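Local coordinates for protein TetR family transcription regulator (PDB 3PAS) that probably binds cis-regulatory DNA as a transcription regulator of the TetR family, with an N-terminal helix-turn-helix domain and an all-helical C-terminal domain, at residues L14-V18 against A58-V63; S64-D69 against R122-A127; F103-E107 against R157-V163. All blocks are in the same frame, centred on the assembly; numbering follows the deposited sequence.

Contact 1: L14-V18 against A58-V63; sequences LEATV and ATFYYV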
loop_
_atom_site.group_PDB
_atom_site.type_symbol
_atom_site.label_atom_id
_atom_site.label_comp_id
_atom_site.label_asym_id
_atom_site.label_seq_id
_atom_site.Cartn_x
_atom_site.Cartn_y
_atom_site.Cartn_z
ATOM N N LEU B 14 -23.205 -9.710 8.971
ATOM C CA LEU B 14 -22.128 -8.789 8.872
ATOM C C LEU B 14 -20.797 -9.540 8.650
ATOM O O LEU B 14 -20.045 -9.202 7.765
ATOM C CB LEU B 14 -22.061 -7.905 10.126
ATOM C CG LEU B 14 -23.259 -6.983 10.325
ATOM C CD1 LEU B 14 -23.391 -6.548 11.779
ATOM C CD2 LEU B 14 -23.184 -5.818 9.327
ATOM N N GLU B 15 -20.567 -10.597 9.423
ATOM C CA GLU B 15 -19.378 -11.435 9.267
ATOM C C GLU B 15 -19.346 -12.156 7.906
ATOM O O GLU B 15 -18.312 -12.232 7.265
ATOM C CB GLU B 15 -19.315 -12.434 10.434
ATOM C CG GLU B 15 -18.842 -11.820 11.745
ATOM C CD GLU B 15 -17.351 -11.399 11.732
ATOM O OE1 GLU B 15 -16.558 -11.865 10.864
ATOM O OE2 GLU B 15 -16.959 -10.582 12.579
ATOM N N ALA B 16 -20.482 -12.654 7.444
ATOM C CA ALA B 16 -20.549 -13.318 6.134
ATOM C C ALA B 16 -20.220 -12.315 5.019
ATOM O O ALA B 16 -19.581 -12.668 4.021
ATOM C CB ALA B 16 -21.943 -13.927 5.917
ATOM N N THR B 17 -20.648 -11.064 5.196
ATOM C CA THR B 17 -20.365 -9.991 4.237
ATOM C C THR B 17 -18.848 -9.727 4.233
ATOM O O THR B 17 -18.243 -9.678 3.178
ATOM C CB THR B 17 -21.114 -8.715 4.561
ATOM O OG1 THR B 17 -22.523 -8.944 4.520
ATOM C CG2 THR B 17 -20.814 -7.620 3.536
ATOM N N VAL B 18 -18.263 -9.523 5.421
ATOM C CA VAL B 18 -16.782 -9.414 5.553
ATOM C C VAL B 18 -16.051 -10.553 4.810
ATOM O O VAL B 18 -15.194 -10.270 3.993
ATOM C CB VAL B 18 -16.312 -9.418 7.003
ATOM C CG1 VAL B 18 -14.728 -9.529 7.052
ATOM C CG2 VAL B 18 -16.816 -8.153 7.731
ATOM N N ALA B 58 -23.493 -1.112 6.590
ATOM C CA ALA B 58 -23.552 -1.616 7.973
ATOM C C ALA B 58 -22.297 -2.450 8.301
ATOM O O ALA B 58 -21.782 -2.430 9.428
ATOM C CB ALA B 58 -24.868 -2.443 8.223
ATOM N N THR B 59 -21.848 -3.227 7.330
ATOM C CA THR B 59 -20.662 -4.061 7.477
ATOM C C THR B 59 -19.433 -3.166 7.614
ATOM O O THR B 59 -18.543 -3.441 8.418
ATOM C CB THR B 59 -20.492 -5.091 6.294
ATOM O OG1 THR B 59 -21.635 -5.982 6.253
ATOM C CG2 THR B 59 -19.245 -5.999 6.511
ATOM N N PHE B 60 -19.369 -2.108 6.814
ATOM C CA PHE B 60 -18.249 -1.182 6.908
ATOM C C PHE B 60 -18.201 -0.571 8.326
ATOM O O PHE B 60 -17.130 -0.520 8.966
ATOM C CB PHE B 60 -18.309 -0.110 5.848
ATOM C CG PHE B 60 -17.159 0.845 5.908
ATOM C CD1 PHE B 60 -15.933 0.440 5.528
ATOM C CD2 PHE B 60 -17.318 2.102 6.438
ATOM C CE1 PHE B 60 -14.831 1.316 5.596
ATOM C CE2 PHE B 60 -16.244 2.977 6.489
ATOM C CZ PHE B 60 -15.024 2.584 6.089
ATOM N N TYR B 61 -19.349 -0.159 8.840
ATOM C CA TYR B 61 -19.404 0.384 10.202
ATOM C C TYR B 61 -19.115 -0.609 11.292
ATOM O O TYR B 61 -18.501 -0.268 12.316
ATOM C CB TYR B 61 -20.753 1.055 10.468
ATOM C CG TYR B 61 -20.960 2.320 9.705
ATOM C CD1 TYR B 61 -19.919 3.233 9.532
ATOM C CD2 TYR B 61 -22.214 2.674 9.232
ATOM C CE1 TYR B 61 -20.110 4.425 8.852
ATOM C CE2 TYR B 61 -22.412 3.882 8.555
ATOM C CZ TYR B 61 -21.354 4.753 8.380
ATOM O OH TYR B 61 -21.526 5.941 7.717
ATOM N N TYR B 62 -19.565 -1.841 11.106
ATOM C CA TYR B 62 -19.238 -2.916 12.014
ATOM C C TYR B 62 -17.704 -3.156 12.059
ATOM O O TYR B 62 -17.092 -3.276 13.147
ATOM C CB TYR B 62 -19.953 -4.179 11.543
ATOM C CG TYR B 62 -19.502 -5.460 12.185
ATOM C CD1 TYR B 62 -19.923 -5.798 13.453
ATOM C CD2 TYR B 62 -18.698 -6.373 11.497
ATOM C CE1 TYR B 62 -19.553 -6.995 14.033
ATOM C CE2 TYR B 62 -18.332 -7.557 12.078
ATOM C CZ TYR B 62 -18.773 -7.863 13.366
ATOM O OH TYR B 62 -18.409 -9.057 13.999
ATOM N N VAL B 63 -17.085 -3.226 10.890
ATOM C CA VAL B 63 -15.645 -3.478 10.795
ATOM C C VAL B 63 -14.876 -2.277 11.431
ATOM O O VAL B 63 -14.039 -2.439 12.325
ATOM C CB VAL B 63 -15.254 -3.736 9.323
ATOM C CG1 VAL B 63 -13.763 -3.659 9.151
ATOM C CG2 VAL B 63 -15.834 -5.117 8.808
#
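This is a buried, mostly apolar helix-helix contact inside the N-terminal end of the subunit, where helix 5-24 meets the first half of helix 52-76; the axes of segments 14-18 and 58-63 cross at -93° and approach to 9.4 Å. The backbones come nearest at Leu14 and Thr59, with 5.1 Å between their CA atoms. Leu14 fills the crossing: its CD2 lies 3.9 Å from Ala58 CB and 3.4 Å from Thr59 OG1, while its CB sits over the face of the Tyr62 ring, 4.1 Å from the centroid, as a CH-pi contact. In TetR regulators the first helix packs against the helix-turn-helix, here predicted at residues 30-49, and the long helix 52-76 runs on from it into the C-terminal domain; Thr17 accordingly touches both Thr59 and Ile34 of helix 31-37. The hydroxyls of Thr17 and Thr59 bond back to the carbonyls of Phe13 and Leu55 in their own helices. One turn after Leu14, Val18 CG2 meets Val63 CG2 at 3.4 Å and Thr59 CG2 at 3.5 Å. The single hydrogen bond between the segments lies at the margin, where Tyr62 OH donates to Glu15 OE2 at 2.5 Å; Glu15 OE1 forms a salt bridge with Arg99.

Contact 2: S64-D69 against R122-A127; sequences SDQVID and RNESRA
A surface salt-bridge network of Asp65, Asp69, Arg122 and Arg126 ties helix 117-126 to the long helix 52-76 in the all-helical fold of this TetR-family subunit. Residues 64-69 are helical throughout; residues 122-126 form the last turn of their helix, and Ala127 (phi/psi -88/14) leaves helical geometry at the N-cap position of helix 128-140. The short axes run in roughly the same direction, 30° apart (signed crossing -30°) and 10.7 Å at closest approach, with CA-CA distances of 7.2 Å for Ser64-Asn123 and 6.4 Å for Ile68-Ala127. Asp65 and Asp69, like Arg122 and Arg126, are four residues, one turn, apart, so the pairs face each other in order. Asp65 (chi1 m) takes Arg122 (chi1 t, chi2 m) end-on: Arg122 NH1 to Asp65 OD1 is very short at 2.5 Å, and Arg122 NH2 to Asp65 OD2 is 2.9 Å. Arg126, all-trans to chi3 with chi4 at 99°, reaches across to Asp69 (chi1 m) in a second paired bridge, with Arg126 NE to Asp69 OD1 and Arg126 NH2 to Asp69 OD2 both 2.9 Å. Asp65 OD1 also lies over the face of the Arg126 guanidinium, 3.2 Å from NE, a purely electrostatic link. Arg122 additionally makes a cation-pi contact with Tyr61. Beneath the charges, Ile68 (chi1 m, chi2 t) points toward the other helix, its CG2 4.0 Å from Arg126 CG and 4.1 Å from Ala127 CB. On the inner side, Ser64 OG, which also bonds to the Phe60 carbonyl, accepts a hydrogen bond from Asn123 ND2 at 3.1 Å.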
loop_
_atom_site.group_PDB
_atom_site.type_symbol
_atom_site.label_atom_id
_atom_site.label_comp_id
_atom_site.label_asym_id
_atom_site.label_seq_id
_atom_site.Cartn_x
_atom_site.Cartn_y
_atom_site.Cartn_z
ATOM N N SER B 64 -15.230 -1.076 11.002
ATOM C CA SER B 64 -14.625 0.156 11.490
ATOM C C SER B 64 -14.828 0.334 13.001
ATOM O O SER B 64 -13.885 0.670 13.732
ATOM C CB SER B 64 -15.181 1.372 10.731
ATOM O OG SER B 64 -14.963 1.250 9.336
ATOM N N ASP B 65 -16.036 0.113 13.485
ATOM C CA ASP B 65 -16.290 0.215 14.930
ATOM C C ASP B 65 -15.499 -0.764 15.776
ATOM O O ASP B 65 -14.949 -0.390 16.819
ATOM C CB ASP B 65 -17.762 0.087 15.242
ATOM C CG ASP B 65 -18.560 1.254 14.670
ATOM O OD1 ASP B 65 -17.918 2.221 14.190
ATOM O OD2 ASP B 65 -19.787 1.182 14.669
ATOM N N GLN B 66 -15.466 -2.020 15.365
ATOM C CA GLN B 66 -14.663 -3.018 16.053
ATOM C C GLN B 66 -13.214 -2.563 16.185
ATOM O O GLN B 66 -12.636 -2.628 17.284
ATOM C CB GLN B 66 -14.649 -4.327 15.263
ATOM C CG GLN B 66 -15.865 -5.101 15.558
ATOM C CD GLN B 66 -15.693 -6.457 15.124
ATOM O OE1 GLN B 66 -14.998 -7.238 15.782
ATOM N NE2 GLN B 66 -16.301 -6.787 13.980
ATOM N N VAL B 67 -12.628 -2.171 15.056
ATOM C CA VAL B 67 -11.243 -1.751 15.038
ATOM C C VAL B 67 -10.989 -0.436 15.765
ATOM O O VAL B 67 -10.047 -0.356 16.548
ATOM C CB VAL B 67 -10.658 -1.672 13.610
ATOM C CG1 VAL B 67 -9.284 -1.039 13.639
ATOM C CG2 VAL B 67 -10.608 -3.086 12.977
ATOM N N ILE B 68 -11.774 0.600 15.465
ATOM C CA ILE B 68 -11.596 1.929 16.106
ATOM C C ILE B 68 -11.766 1.810 17.611
ATOM O O ILE B 68 -10.952 2.340 18.387
ATOM C CB ILE B 68 -12.599 2.957 15.556
ATOM C CG1 ILE B 68 -12.238 3.243 14.088
ATOM C CG2 ILE B 68 -12.648 4.218 16.457
ATOM C CD1 ILE B 68 -13.252 4.104 13.337
ATOM N N ASP B 69 -12.824 1.130 18.062
ATOM C CA ASP B 69 -13.051 1.004 19.506
ATOM C C ASP B 69 -11.909 0.298 20.266
ATOM O O ASP B 69 -11.548 0.732 21.366
ATOM C CB ASP B 69 -14.373 0.326 19.808
ATOM C CG ASP B 69 -15.556 1.122 19.300
ATOM O OD1 ASP B 69 -15.393 2.316 18.945
ATOM O OD2 ASP B 69 -16.658 0.537 19.203
ATOM N N ARG B 122 -17.756 10.339 9.522
ATOM C CA ARG B 122 -18.350 9.573 10.630
ATOM C C ARG B 122 -17.271 8.741 11.381
ATOM O O ARG B 122 -17.268 8.680 12.602
ATOM C CB ARG B 122 -19.486 8.683 10.119
ATOM C CG ARG B 122 -20.233 7.863 11.191
ATOM C CD ARG B 122 -19.480 6.554 11.538
ATOM N NE ARG B 122 -20.317 5.568 12.215
ATOM C CZ ARG B 122 -19.893 4.417 12.732
ATOM N NH1 ARG B 122 -18.609 4.080 12.673
ATOM N NH2 ARG B 122 -20.760 3.611 13.331
ATOM N N ASN B 123 -16.402 8.071 10.647
ATOM C CA ASN B 123 -15.281 7.333 11.271
ATOM C C ASN B 123 -14.277 8.268 12.017
ATOM O O ASN B 123 -13.817 7.951 13.124
ATOM C CB ASN B 123 -14.558 6.510 10.215
ATOM C CG ASN B 123 -15.211 5.138 9.988
ATOM O OD1 ASN B 123 -16.230 4.836 10.583
ATOM N ND2 ASN B 123 -14.563 4.288 9.171
ATOM N N GLU B 124 -13.945 9.401 11.411
ATOM C CA GLU B 124 -13.068 10.409 12.063
ATOM C C GLU B 124 -13.707 10.909 13.368
ATOM O O GLU B 124 -13.033 11.069 14.405
ATOM C CB GLU B 124 -12.741 11.553 11.092
ATOM C CG GLU B 124 -11.856 11.068 9.933
ATOM C CD GLU B 124 -11.495 12.138 8.877
ATOM O OE1 GLU B 124 -12.176 13.170 8.779
ATOM O OE2 GLU B 124 -10.525 11.901 8.124
ATOM N N SER B 125 -15.020 11.128 13.327
ATOM C CA SER B 125 -15.771 11.477 14.505
ATOM C C SER B 125 -15.717 10.434 15.633
ATOM O O SER B 125 -15.543 10.792 16.800
ATOM C CB SER B 125 -17.215 11.731 14.130
ATOM O OG SER B 125 -17.894 12.209 15.250
ATOM N N ARG B 126 -15.901 9.155 15.308
ATOM C CA ARG B 126 -15.807 8.106 16.331
ATOM C C ARG B 126 -14.374 8.044 16.909
ATOM O O ARG B 126 -14.159 7.798 18.118
ATOM C CB ARG B 126 -16.143 6.756 15.724
ATOM C CG ARG B 126 -16.399 5.690 16.786
ATOM C CD ARG B 126 -16.950 4.470 16.154
ATOM N NE ARG B 126 -17.364 3.473 17.124
ATOM C CZ ARG B 126 -18.611 3.265 17.552
ATOM N NH1 ARG B 126 -19.636 4.011 17.161
ATOM N NH2 ARG B 126 -18.833 2.289 18.404
ATOM N N ALA B 127 -13.402 8.298 16.039
ATOM C CA ALA B 127 -11.992 8.328 16.442
ATOM C C ALA B 127 -11.471 9.701 16.955
ATOM O O ALA B 127 -10.262 9.900 17.101
ATOM C CB ALA B 127 -11.125 7.840 15.297
#

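Contact 3: F103-E107 against R157-V163; sequences FRYHE and RPIYHLV. With ACT (acetate ion), chain M.
A paired salt bridge joins helix 100-110 to helix 148-167 in the C-terminal, TetR_C-type helical domain: Arg157 NH1 donates to Glu107 OE1 at 2.8 Å and Arg157 NH2 to Glu107 OE2 at 2.9 Å. Glu107 (chi1 t, chi2 p) points toward the other helix, whereas Arg157 (chi1 t, chi2 p, then extended) starts away from it and bends back. Residues 103-107 are helical; segment 157-163 lies on a helix that is kinked where the N atoms of Pro158 and Ile159 lack a bond to the preceding turn. The segment axes cross at -125°, 11.9 Å apart, so large side chains span the gap; Phe103 and Tyr160 have the nearest CA atoms, at 7.2 Å. Tyr160 (chi1 t, chi2 90°) enters between the two helices with Glu107 OE1 over one ring face and the methyl of an acetate over the opposite face. Its OH receives a weak hydrogen bond from Arg104 NH1 at 3.0 Å. That same NH1 makes another weak bond, of 3.2 Å, to OXT of the acetate, which probably came from the crystallisation liquor. Further in, Phe103 (chi1 m) brings CD2 to 3.9 Å from Tyr160 CD1 and to 3.7 Å from the acetate CH3. Helix 148-167 also faces the dimer partner: His161 NE2 is hydrogen-bonded to Glu152 OE1 of the second subunit. The apolar end is closed by Phe103 CE2, which lies 4.2 Å from Val163 CG2 and 4.1 Å from Ile159 CG2, the latter at the edge of the ring.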
loop_
_atom_site.group_PDB
_atom_site.type_symbol
_atom_site.label_atom_id
_atom_site.label_comp_id
_atom_site.label_asym_id
_atom_site.label_seq_id
_atom_site.Cartn_x
_atom_site.Cartn_y
_atom_site.Cartn_z
ATOM N N PHE B 103 -9.403 -5.884 8.017
ATOM C CA PHE B 103 -8.578 -4.920 7.285
ATOM C C PHE B 103 -8.888 -4.942 5.769
ATOM O O PHE B 103 -8.929 -3.897 5.128
ATOM C CB PHE B 103 -7.084 -5.272 7.416
ATOM C CG PHE B 103 -6.425 -4.850 8.713
ATOM C CD1 PHE B 103 -7.149 -4.623 9.869
ATOM C CD2 PHE B 103 -5.021 -4.741 8.771
ATOM C CE1 PHE B 103 -6.506 -4.261 11.067
ATOM C CE2 PHE B 103 -4.400 -4.370 9.942
ATOM C CZ PHE B 103 -5.159 -4.136 11.098
ATOM N N ARG B 104 -9.041 -6.131 5.196
ATOM C CA ARG B 104 -9.305 -6.232 3.743
ATOM C C ARG B 104 -10.672 -5.625 3.378
ATOM O O ARG B 104 -10.781 -4.879 2.392
ATOM C CB ARG B 104 -9.215 -7.674 3.310
ATOM C CG ARG B 104 -9.376 -7.896 1.842
ATOM C CD ARG B 104 -8.557 -9.103 1.418
ATOM N NE ARG B 104 -7.885 -8.779 0.173
ATOM C CZ ARG B 104 -6.878 -7.909 0.060
ATOM N NH1 ARG B 104 -6.399 -7.254 1.124
ATOM N NH2 ARG B 104 -6.346 -7.684 -1.135
ATOM N N TYR B 105 -11.689 -5.930 4.183
ATOM C CA TYR B 105 -13.025 -5.312 3.988
ATOM C C TYR B 105 -12.914 -3.771 4.052
ATOM O O TYR B 105 -13.385 -3.065 3.162
ATOM C CB TYR B 105 -14.096 -5.839 4.954
ATOM C CG TYR B 105 -15.465 -5.354 4.522
ATOM C CD1 TYR B 105 -16.189 -6.063 3.590
ATOM C CD2 TYR B 105 -15.934 -4.104 4.901
ATOM C CE1 TYR B 105 -17.446 -5.613 3.140
ATOM C CE2 TYR B 105 -17.164 -3.624 4.448
ATOM C CZ TYR B 105 -17.914 -4.400 3.562
ATOM O OH TYR B 105 -19.129 -3.970 3.088
ATOM N N HIS B 106 -12.276 -3.250 5.097
ATOM C CA HIS B 106 -12.068 -1.808 5.205
ATOM C C HIS B 106 -11.379 -1.187 3.942
ATOM O O HIS B 106 -11.848 -0.194 3.372
ATOM C CB HIS B 106 -11.246 -1.485 6.474
ATOM C CG HIS B 106 -11.037 -0.019 6.665
ATOM N ND1 HIS B 106 -9.995 0.661 6.064
ATOM C CD2 HIS B 106 -11.790 0.911 7.295
ATOM C CE1 HIS B 106 -10.110 1.945 6.332
ATOM N NE2 HIS B 106 -11.174 2.120 7.097
ATOM N N GLU B 107 -10.279 -1.802 3.529
ATOM C CA GLU B 107 -9.515 -1.403 2.333
ATOM C C GLU B 107 -10.365 -1.519 1.046
ATOM O O GLU B 107 -10.425 -0.586 0.254
ATOM C CB GLU B 107 -8.275 -2.299 2.223
ATOM C CG GLU B 107 -7.299 -2.024 1.031
ATOM C CD GLU B 107 -6.476 -0.759 1.214
ATOM O OE1 GLU B 107 -6.642 -0.071 2.255
ATOM O OE2 GLU B 107 -5.674 -0.441 0.291
ATOM N N ARG B 157 -0.705 3.187 7.954
ATOM C CA ARG B 157 -0.586 2.321 6.807
ATOM C C ARG B 157 0.459 1.251 6.965
ATOM O O ARG B 157 0.273 0.166 6.456
ATOM C CB ARG B 157 -0.261 3.145 5.553
ATOM C CG ARG B 157 -0.270 2.380 4.271
ATOM C CD ARG B 157 -1.690 1.950 4.003
ATOM N NE ARG B 157 -1.841 1.366 2.693
ATOM C CZ ARG B 157 -2.976 0.840 2.258
ATOM N NH1 ARG B 157 -4.056 0.811 3.043
ATOM N NH2 ARG B 157 -3.020 0.325 1.049
ATOM N N PRO B 158 1.564 1.526 7.683
ATOM C CA PRO B 158 2.535 0.414 7.727
ATOM C C PRO B 158 2.047 -0.845 8.465
ATOM O O PRO B 158 2.592 -1.930 8.214
ATOM C CB PRO B 158 3.769 1.026 8.428
ATOM C CG PRO B 158 3.640 2.506 8.127
ATOM C CD PRO B 158 2.139 2.783 8.164
ATOM N N ILE B 159 1.079 -0.708 9.363
ATOM C CA ILE B 159 0.473 -1.855 10.064
ATOM C C ILE B 159 -0.191 -2.801 9.021
ATOM O O ILE B 159 0.113 -3.975 8.979
ATOM C CB ILE B 159 -0.539 -1.456 11.145
ATOM C CG1 ILE B 159 0.143 -0.535 12.190
ATOM C CG2 ILE B 159 -1.136 -2.760 11.830
ATOM C CD1 ILE B 159 -0.754 0.066 13.246
ATOM N N TYR B 160 -1.024 -2.260 8.157
ATOM C CA TYR B 160 -1.610 -3.023 7.045
ATOM C C TYR B 160 -0.556 -3.745 6.185
ATOM O O TYR B 160 -0.620 -4.958 5.963
ATOM C CB TYR B 160 -2.430 -2.070 6.168
ATOM C CG TYR B 160 -3.194 -2.756 5.049
ATOM C CD1 TYR B 160 -4.484 -3.223 5.235
ATOM C CD2 TYR B 160 -2.622 -2.889 3.772
ATOM C CE1 TYR B 160 -5.192 -3.853 4.171
ATOM C CE2 TYR B 160 -3.307 -3.492 2.720
ATOM C CZ TYR B 160 -4.578 -3.981 2.926
ATOM O OH TYR B 160 -5.227 -4.583 1.876
ATOM N N HIS B 161 0.455 -3.011 5.757
ATOM C CA HIS B 161 1.516 -3.562 4.899
ATOM C C HIS B 161 2.295 -4.668 5.596
ATOM O O HIS B 161 2.511 -5.708 5.019
ATOM C CB HIS B 161 2.413 -2.412 4.443
ATOM C CG HIS B 161 3.512 -2.806 3.509
ATOM N ND1 HIS B 161 3.290 -3.152 2.188
ATOM C CD2 HIS B 161 4.854 -2.889 3.706
ATOM C CE1 HIS B 161 4.453 -3.439 1.615
ATOM N NE2 HIS B 161 5.421 -3.281 2.512
ATOM N N LEU B 162 2.662 -4.454 6.861
ATOM C CA LEU B 162 3.439 -5.437 7.623
ATOM C C LEU B 162 2.598 -6.651 8.010
ATOM O O LEU B 162 3.107 -7.791 7.993
ATOM C CB LEU B 162 4.072 -4.798 8.841
ATOM C CG LEU B 162 5.265 -3.869 8.500
ATOM C CD1 LEU B 162 5.724 -3.022 9.758
ATOM C CD2 LEU B 162 6.413 -4.675 7.974
ATOM N N VAL B 163 1.327 -6.437 8.360
ATOM C CA VAL B 163 0.427 -7.592 8.600
ATOM C C VAL B 163 0.382 -8.502 7.350
ATOM O O VAL B 163 0.433 -9.723 7.426
ATOM C CB VAL B 163 -0.944 -7.138 9.026
ATOM C CG1 VAL B 163 -1.996 -8.328 8.856
ATOM C CG2 VAL B 163 -0.888 -6.632 10.504
HETATM C C ACT M . -4.307 -7.847 4.779
HETATM O O ACT M . -3.447 -8.693 4.444
HETATM O OXT ACT M . -5.355 -7.858 4.101
HETATM C CH3 ACT M . -4.091 -6.877 5.902
#

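How the contacts relate
Contact 1 is the buried one, contact 2 lies at the surface, and contact 3 is partly buried. Contacts 1 and 2 occupy successive parts of helix 52-76, their centres 13 Å apart, and meet where the Tyr61 ring lies against the Arg122 guanidinium. Contact 3 shares no helix with the other two, but its helix 100-110 packs on both: Tyr105 against Val18 and Thr59, and His106 against Phe60 and Ser64. Polarity follows position: contact 1 is mostly apolar, with one short hydrogen bond at its edge, contact 2 is dominated by charge pairs, and contact 3 combines a salt bridge with aromatic packing. Only contact 3 is touched by the second subunit.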